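Local coordinates for auracyanin-B-2 (Chloroflexus aurantiacus, PDB 1QHQ), which is an azurin-like blue copper protein that probably serves as a soluble electron acceptor for the membrane-bound alternative complex III, at residues 56-61 and 83-88; 71-76 and 121-126. All blocks are in the same frame, centred on the assembly; numbering follows the deposited sequence.

Contact 1: 56-61 and 83-88; sequences QHNWVL and LFVPPP. With CU (copper (II) ion), chain B.
Val60 holds CG1 anti to its backbone N (chi1 -176°) and CG2 anti to its carbonyl carbon, a fork that sets both methyls against the ring of Pro86. CG1 lies 3.9 Å from Pro86 CG, and CG2 lies 4.1 Å from Pro86 CD. In Asn58 a chi1 of 69° swings CG to the side of Pro86, and ND2 comes 3.9 Å from Val85 CG1 and 4.0 Å from Pro86 CD. An asparagine suits this buried place because both ends of its amide find polar partners, OD1 accepting from Thr123 N, while ND2 still rests against Val85 and Pro86. This is a cupredoxin, a beta sandwich with copper at one end, and 56-61 leads from the copper ligand His57, whose ND1 binds the ion at 2.0 Å, into strand 60-62. The loop 83-88 runs alongside, ahead of strand 93-96. Pro86 also packs on Val72 and Trp96, and an alanine here would probably open a gap beside both Val60 methyls and deprive the Asn58 amide of its CD neighbour. Toward the partly exposed end, the extended Gln56 side chain crosses Leu83 at about a right angle, its NE2 3.6 Å from Leu83 CD2.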
ATOM      1  N   GLN A  56      -8.483   2.459 -10.844  1.00 15.06           N
ATOM      2  CA  GLN A  56      -8.145   2.781  -9.472  1.00 14.40           C
ATOM      3  C   GLN A  56      -7.087   1.861  -8.878  1.00 16.60           C
ATOM      4  O   GLN A  56      -7.032   0.688  -9.187  1.00 16.35           O
ATOM      5  CB  GLN A  56      -9.398   2.682  -8.602  1.00 12.72           C
ATOM      6  CG  GLN A  56     -10.418   3.774  -8.951  1.00 12.68           C
ATOM      7  CD  GLN A  56     -11.789   3.399  -8.412  1.00 17.64           C
ATOM      8  OE1 GLN A  56     -12.392   2.431  -8.928  1.00 17.88           O
ATOM      9  NE2 GLN A  56     -12.250   4.069  -7.400  1.00 21.70           N
ATOM     10  N   HIS A  57      -6.324   2.421  -7.910  1.00 15.37           N
ATOM     11  CA  HIS A  57      -5.271   1.658  -7.254  1.00 12.52           C
ATOM     12  C   HIS A  57      -4.930   2.294  -5.884  1.00 14.81           C
ATOM     13  O   HIS A  57      -5.093   3.478  -5.677  1.00 11.99           O
ATOM     14  CB  HIS A  57      -3.965   1.729  -8.030  1.00  8.65           C
ATOM     15  CG  HIS A  57      -3.873   1.086  -9.374  1.00 11.31           C
ATOM     16  ND1 HIS A  57      -4.098  -0.269  -9.555  1.00 14.90           N
ATOM     17  CD2 HIS A  57      -3.420   1.561 -10.543  1.00 12.90           C
ATOM     18  CE1 HIS A  57      -3.846  -0.574 -10.812  1.00 10.43           C
ATOM     19  NE2 HIS A  57      -3.441   0.514 -11.453  1.00 11.99           N
ATOM     20  N   ASN A  58      -4.450   1.395  -5.007  1.00 12.19           N
ATOM     21  CA  ASN A  58      -3.938   1.923  -3.714  1.00 11.08           C
ATOM     22  C   ASN A  58      -2.619   1.173  -3.466  1.00 10.02           C
ATOM     23  O   ASN A  58      -2.144   0.407  -4.242  1.00  9.29           O
ATOM     24  CB  ASN A  58      -4.876   1.822  -2.582  1.00 10.58           C
ATOM     25  CG  ASN A  58      -5.182   0.449  -2.059  1.00  8.66           C
ATOM     26  OD1 ASN A  58      -4.777  -0.522  -2.722  1.00 11.58           O
ATOM     27  ND2 ASN A  58      -5.865   0.326  -0.936  1.00 13.21           N
ATOM     28  N   TRP A  59      -1.949   1.604  -2.381  1.00  8.85           N
ATOM     29  CA  TRP A  59      -0.709   0.949  -1.923  1.00 10.38           C
ATOM     30  C   TRP A  59      -0.937   0.536  -0.475  1.00  8.90           C
ATOM     31  O   TRP A  59      -1.307   1.391   0.382  1.00  8.73           O
ATOM     32  CB  TRP A  59       0.467   1.882  -2.053  1.00  9.62           C
ATOM     33  CG  TRP A  59       1.794   1.299  -1.617  1.00  8.74           C
ATOM     34  CD1 TRP A  59       2.668   0.659  -2.435  1.00  8.89           C
ATOM     35  CD2 TRP A  59       2.383   1.333  -0.316  1.00  9.88           C
ATOM     36  NE1 TRP A  59       3.806   0.281  -1.707  1.00 11.07           N
ATOM     37  CE2 TRP A  59       3.596   0.665  -0.405  1.00  8.70           C
ATOM     38  CE3 TRP A  59       1.957   1.863   0.910  1.00  8.70           C
ATOM     39  CZ2 TRP A  59       4.480   0.564   0.692  1.00  8.92           C
ATOM     40  CZ3 TRP A  59       2.813   1.726   2.023  1.00 11.37           C
ATOM     41  CH2 TRP A  59       4.025   1.056   1.897  1.00  9.24           C
ATOM     42  N   VAL A  60      -0.772  -0.742  -0.201  1.00  8.52           N
ATOM     43  CA  VAL A  60      -1.061  -1.318   1.104  1.00 10.35           C
ATOM     44  C   VAL A  60       0.102  -2.190   1.580  1.00 10.30           C
ATOM     45  O   VAL A  60       0.447  -3.159   0.960  1.00  9.64           O
ATOM     46  CB  VAL A  60      -2.324  -2.211   1.123  1.00 10.22           C
ATOM     47  CG1 VAL A  60      -2.619  -2.698   2.549  1.00 12.24           C
ATOM     48  CG2 VAL A  60      -3.516  -1.410   0.608  1.00  9.77           C
ATOM     49  N   LEU A  61       0.711  -1.762   2.714  1.00  9.99           N
ATOM     50  CA  LEU A  61       1.828  -2.580   3.263  1.00  9.90           C
ATOM     51  C   LEU A  61       1.287  -3.514   4.331  1.00 10.41           C
ATOM     52  O   LEU A  61       0.606  -3.070   5.238  1.00 10.29           O
ATOM     53  CB  LEU A  61       2.839  -1.586   3.892  1.00  9.25           C
ATOM     54  CG  LEU A  61       4.011  -2.341   4.590  1.00  8.05           C
ATOM     55  CD1 LEU A  61       4.826  -3.060   3.518  1.00  8.69           C
ATOM     56  CD2 LEU A  61       4.902  -1.344   5.321  1.00 10.59           C
ATOM     57  N   LEU A  83     -14.429   2.233  -1.128  1.00 22.61           N
ATOM     58  CA  LEU A  83     -13.672   1.983  -2.346  1.00 19.63           C
ATOM     59  C   LEU A  83     -12.489   1.051  -2.086  1.00 19.52           C
ATOM     60  O   LEU A  83     -11.510   1.038  -2.872  1.00 17.09           O
ATOM     61  CB  LEU A  83     -13.209   3.287  -2.975  1.00 23.04           C
ATOM     62  CG  LEU A  83     -14.312   4.061  -3.741  1.00 27.28           C
ATOM     63  CD1 LEU A  83     -13.750   5.378  -4.254  1.00 27.84           C
ATOM     64  CD2 LEU A  83     -14.772   3.195  -4.918  1.00 29.02           C
ATOM     65  N   PHE A  84     -12.741   0.023  -1.295  1.00 17.81           N
ATOM     66  CA  PHE A  84     -11.933  -1.174  -1.231  1.00 17.65           C
ATOM     67  C   PHE A  84     -10.570  -0.950  -0.588  1.00 18.99           C
ATOM     68  O   PHE A  84      -9.614  -1.692  -0.892  1.00 19.38           O
ATOM     69  CB  PHE A  84     -11.819  -1.839  -2.606  1.00 15.52           C
ATOM     70  CG  PHE A  84     -13.168  -2.182  -3.228  1.00 16.36           C
ATOM     71  CD1 PHE A  84     -13.918  -3.231  -2.756  1.00 16.89           C
ATOM     72  CD2 PHE A  84     -13.652  -1.413  -4.274  1.00 19.85           C
ATOM     73  CE1 PHE A  84     -15.154  -3.534  -3.320  1.00 20.33           C
ATOM     74  CE2 PHE A  84     -14.882  -1.706  -4.846  1.00 21.83           C
ATOM     75  CZ  PHE A  84     -15.607  -2.787  -4.388  1.00 20.15           C
ATOM     76  N   VAL A  85     -10.458   0.051   0.276  1.00 21.11           N
ATOM     77  CA  VAL A  85      -9.239   0.150   1.116  1.00 19.21           C
ATOM     78  C   VAL A  85      -9.475  -0.828   2.273  1.00 20.40           C
ATOM     79  O   VAL A  85     -10.627  -1.191   2.546  1.00 20.38           O
ATOM     80  CB  VAL A  85      -9.053   1.553   1.717  1.00 16.73           C
ATOM     81  CG1 VAL A  85      -8.719   2.567   0.624  1.00 17.98           C
ATOM     82  CG2 VAL A  85     -10.287   1.985   2.500  1.00 19.08           C
ATOM     83  N   PRO A  86      -8.431  -1.267   2.933  1.00 18.35           N
ATOM     84  CA  PRO A  86      -8.611  -2.035   4.172  1.00 18.19           C
ATOM     85  C   PRO A  86      -9.429  -1.211   5.140  1.00 18.11           C
ATOM     86  O   PRO A  86      -9.255   0.009   5.239  1.00 19.08           O
ATOM     87  CB  PRO A  86      -7.165  -2.178   4.693  1.00 18.05           C
ATOM     88  CG  PRO A  86      -6.318  -2.037   3.481  1.00 18.20           C
ATOM     89  CD  PRO A  86      -7.018  -0.975   2.629  1.00 18.09           C
ATOM     90  N   PRO A  87     -10.379  -1.816   5.841  1.00 21.38           N
ATOM     91  CA  PRO A  87     -11.095  -1.168   6.910  1.00 22.22           C
ATOM     92  C   PRO A  87     -10.120  -0.734   8.002  1.00 24.64           C
ATOM     93  O   PRO A  87      -9.059  -1.353   8.169  1.00 22.49           O
ATOM     94  CB  PRO A  87     -12.017  -2.269   7.451  1.00 23.42           C
ATOM     95  CG  PRO A  87     -12.235  -3.152   6.254  1.00 22.27           C
ATOM     96  CD  PRO A  87     -10.865  -3.201   5.583  1.00 22.67           C
ATOM     97  N   PRO A  88     -10.466   0.311   8.717  1.00 25.94           N
ATOM     98  CA  PRO A  88      -9.623   0.783   9.818  1.00 28.14           C
ATOM     99  C   PRO A  88      -9.438  -0.373  10.797  1.00 30.31           C
ATOM    100  O   PRO A  88     -10.317  -1.240  10.891  1.00 32.36           O
ATOM    101  CB  PRO A  88     -10.406   1.913  10.434  1.00 28.30           C
ATOM    102  CG  PRO A  88     -11.542   2.207   9.555  1.00 27.95           C
ATOM    103  CD  PRO A  88     -11.700   1.093   8.573  1.00 27.27           C
TER
HETATM  104 CU    CU B 141      -4.607  -1.661  -8.183  1.00 13.92          CU

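Contact 2: 71-76 and 121-126; sequences AVNTAA and ICTFPG. With CU (copper (II) ion), chain B.
Asn73 and Ala76, three residues apart on helix 66-77, meet Ile121 and Thr123 where the copper-ligand loop of the cupredoxin fold leaves strand 116-121. Just before them, Val72 turns its branched side chain to Val60 and Val62 of strand 60-62, an apolar residue for an apolar neighbourhood, while its carbonyl O receives the helical hydrogen bond of Ala76 N. Asn73 does two jobs. Its CB lies 4.0 Å from Ile121 CD1, and chi1 (-173°) puts CG anti to the backbone N. The Asn73 and Thr123 side chains slide past each other in opposite directions, with Asn73 OD1 3.4 Å from Thr123 CA. The same oxygen accepts a hydrogen bond from a water at 2.7 Å, which donates its second one to Phe124 O, also at 2.7 Å; an amide oxygen suits this place, since it can take the water's bond that links helix and loop. A second water is placed to donate to Asn73 O and to Thr123 O, though it has further acceptors nearby and may not serve both at once. Ala76 is the close-packing residue: its CB is only 3.4 Å from Thr123 CB, tighter than usual for two carbons, and alanine's lone methyl suits so near an approach of helix and loop. Thr123 CG2 packs there too, as does OG1, which bonds to Phe84 O. Next to it, Cys122 points away from the helix, and its SG binds the copper at 2.2 Å and accepts Phe124 N-H at 3.4 Å, with a nearly straight angle of 164°.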
ATOM      1  N   ALA A  71      -5.443 -12.167   3.541  1.00 17.64           N
ATOM      2  CA  ALA A  71      -6.335 -11.782   4.604  1.00 16.94           C
ATOM      3  C   ALA A  71      -6.682 -10.291   4.542  1.00 19.82           C
ATOM      4  O   ALA A  71      -7.852  -9.933   4.585  1.00 18.98           O
ATOM      5  CB  ALA A  71      -5.816 -12.132   5.987  1.00 20.09           C
ATOM      6  N   VAL A  72      -5.648  -9.447   4.417  1.00 18.48           N
ATOM      7  CA  VAL A  72      -5.896  -8.010   4.299  1.00 18.44           C
ATOM      8  C   VAL A  72      -6.679  -7.724   3.010  1.00 15.12           C
ATOM      9  O   VAL A  72      -7.631  -6.943   3.053  1.00 17.81           O
ATOM     10  CB  VAL A  72      -4.625  -7.161   4.338  1.00 17.89           C
ATOM     11  CG1 VAL A  72      -4.926  -5.686   4.134  1.00 17.64           C
ATOM     12  CG2 VAL A  72      -3.856  -7.383   5.643  1.00 19.18           C
ATOM     13  N   ASN A  73      -6.325  -8.372   1.927  1.00 16.43           N
ATOM     14  CA  ASN A  73      -7.020  -8.178   0.653  1.00 17.25           C
ATOM     15  C   ASN A  73      -8.483  -8.564   0.749  1.00 19.95           C
ATOM     16  O   ASN A  73      -9.366  -7.887   0.210  1.00 19.73           O
ATOM     17  CB  ASN A  73      -6.316  -8.899  -0.480  1.00 16.03           C
ATOM     18  CG  ASN A  73      -6.940  -8.550  -1.827  1.00 20.22           C
ATOM     19  OD1 ASN A  73      -6.836  -7.402  -2.266  1.00 19.25           O
ATOM     20  ND2 ASN A  73      -7.561  -9.537  -2.455  1.00 21.18           N
ATOM     21  N   THR A  74      -8.760  -9.701   1.398  1.00 20.28           N
ATOM     22  CA  THR A  74     -10.119 -10.150   1.624  1.00 21.78           C
ATOM     23  C   THR A  74     -10.930  -9.204   2.454  1.00 21.74           C
ATOM     24  O   THR A  74     -12.082  -8.894   2.075  1.00 23.89           O
ATOM     25  CB  THR A  74     -10.148 -11.591   2.189  1.00 19.93           C
ATOM     26  OG1 THR A  74      -9.620 -12.450   1.182  1.00 20.80           O
ATOM     27  CG2 THR A  74     -11.554 -12.009   2.546  1.00 23.03           C
ATOM     28  N   ALA A  75     -10.372  -8.610   3.503  1.00 22.76           N
ATOM     29  CA  ALA A  75     -11.099  -7.628   4.300  1.00 22.44           C
ATOM     30  C   ALA A  75     -11.413  -6.390   3.459  1.00 24.23           C
ATOM     31  O   ALA A  75     -12.529  -5.872   3.512  1.00 26.30           O
ATOM     32  CB  ALA A  75     -10.375  -7.264   5.565  1.00 23.58           C
ATOM     33  N   ALA A  76     -10.484  -5.985   2.589  1.00 23.44           N
ATOM     34  CA  ALA A  76     -10.722  -4.811   1.747  1.00 23.62           C
ATOM     35  C   ALA A  76     -11.779  -5.095   0.693  1.00 24.97           C
ATOM     36  O   ALA A  76     -12.576  -4.213   0.330  1.00 23.83           O
ATOM     37  CB  ALA A  76      -9.406  -4.387   1.090  1.00 21.86           C
ATOM     38  N   ILE A 121       0.714  -4.512  -1.452  1.00 10.85           N
ATOM     39  CA  ILE A 121      -0.236  -4.942  -2.497  1.00 10.47           C
ATOM     40  C   ILE A 121      -1.164  -3.782  -2.799  1.00 11.41           C
ATOM     41  O   ILE A 121      -1.238  -2.768  -2.100  1.00  9.21           O
ATOM     42  CB  ILE A 121      -1.141  -6.121  -2.003  1.00 12.90           C
ATOM     43  CG1 ILE A 121      -1.997  -5.722  -0.845  1.00 12.59           C
ATOM     44  CG2 ILE A 121      -0.244  -7.327  -1.663  1.00 11.67           C
ATOM     45  CD1 ILE A 121      -2.897  -6.836  -0.273  1.00  9.76           C
ATOM     46  N   CYS A 122      -1.973  -3.973  -3.842  1.00  9.50           N
ATOM     47  CA  CYS A 122      -3.105  -3.094  -4.100  1.00 13.46           C
ATOM     48  C   CYS A 122      -4.365  -3.906  -3.718  1.00 12.84           C
ATOM     49  O   CYS A 122      -4.387  -5.101  -4.041  1.00 11.85           O
ATOM     50  CB  CYS A 122      -3.148  -2.682  -5.543  1.00 13.05           C
ATOM     51  SG  CYS A 122      -4.680  -1.802  -5.994  1.00 11.85           S
ATOM     52  N   THR A 123      -5.299  -3.314  -3.030  1.00 14.02           N
ATOM     53  CA  THR A 123      -6.499  -4.029  -2.631  1.00 11.78           C
ATOM     54  C   THR A 123      -7.716  -3.755  -3.510  1.00 13.99           C
ATOM     55  O   THR A 123      -8.775  -4.307  -3.164  1.00 13.99           O
ATOM     56  CB  THR A 123      -6.869  -3.817  -1.170  1.00 12.55           C
ATOM     57  OG1 THR A 123      -7.057  -2.440  -0.849  1.00 11.65           O
ATOM     58  CG2 THR A 123      -5.757  -4.423  -0.296  1.00 11.26           C
ATOM     59  N   PHE A 124      -7.552  -3.028  -4.597  1.00 12.55           N
ATOM     60  CA  PHE A 124      -8.779  -2.890  -5.475  1.00 13.87           C
ATOM     61  C   PHE A 124      -9.118  -4.308  -5.958  1.00 13.58           C
ATOM     62  O   PHE A 124      -8.230  -5.058  -6.301  1.00 12.89           O
ATOM     63  CB  PHE A 124      -8.409  -2.007  -6.660  1.00 10.68           C
ATOM     64  CG  PHE A 124      -9.699  -1.583  -7.350  1.00 15.20           C
ATOM     65  CD1 PHE A 124     -10.476  -0.584  -6.832  1.00 14.07           C
ATOM     66  CD2 PHE A 124     -10.140  -2.349  -8.426  1.00 16.58           C
ATOM     67  CE1 PHE A 124     -11.686  -0.258  -7.437  1.00 17.67           C
ATOM     68  CE2 PHE A 124     -11.352  -2.030  -9.018  1.00 17.76           C
ATOM     69  CZ  PHE A 124     -12.122  -0.997  -8.522  1.00 19.43           C
ATOM     70  N   PRO A 125     -10.393  -4.659  -5.931  1.00 15.66           N
ATOM     71  CA  PRO A 125     -10.818  -6.013  -6.303  1.00 15.90           C
ATOM     72  C   PRO A 125     -10.129  -6.577  -7.502  1.00 15.30           C
ATOM     73  O   PRO A 125     -10.056  -5.997  -8.573  1.00 17.15           O
ATOM     74  CB  PRO A 125     -12.320  -5.834  -6.578  1.00 14.88           C
ATOM     75  CG  PRO A 125     -12.721  -4.719  -5.695  1.00 16.28           C
ATOM     76  CD  PRO A 125     -11.523  -3.778  -5.629  1.00 16.21           C
ATOM     77  N   GLY A 126      -9.528  -7.793  -7.324  1.00 15.59           N
ATOM     78  CA  GLY A 126      -8.826  -8.439  -8.390  1.00 16.47           C
ATOM     79  C   GLY A 126      -7.388  -8.127  -8.611  1.00 15.53           C
ATOM     80  O   GLY A 126      -6.640  -8.889  -9.246  1.00 16.54           O
TER
HETATM   81 CU    CU B 141      -4.607  -1.661  -8.183  1.00 13.92          CU
HETATM   82  O   HOH W   1      -7.177  -7.109  -4.885  1.00 16.42           O
HETATM   83  O   HOH W   2     -10.055  -6.644  -2.408  1.00 22.51           O

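Overall arrangement
Contacts 1 and 2 have centres about 7 Å apart and interleave along the chain, since 71-76 falls between the segments of contact 1 and 83-88 between those of contact 2. Thr123 OG1 and Phe84 O, 2.7 Å apart, join the copper loop to 83-88, and Val60 O and Ile121 N, at 2.8 Å, pair the neighbouring strands 60-62 and 116-121. Two packing contacts join them as well: Gln56 OE1 lies 3.2 Å from Phe124 CE1, and the Phe84 ring meets Pro125. Each contact supplies one ligand, His57 from contact 1 and Cys122 from contact 2; His127 and Met132 complete the type I blue copper site through which electrons pass.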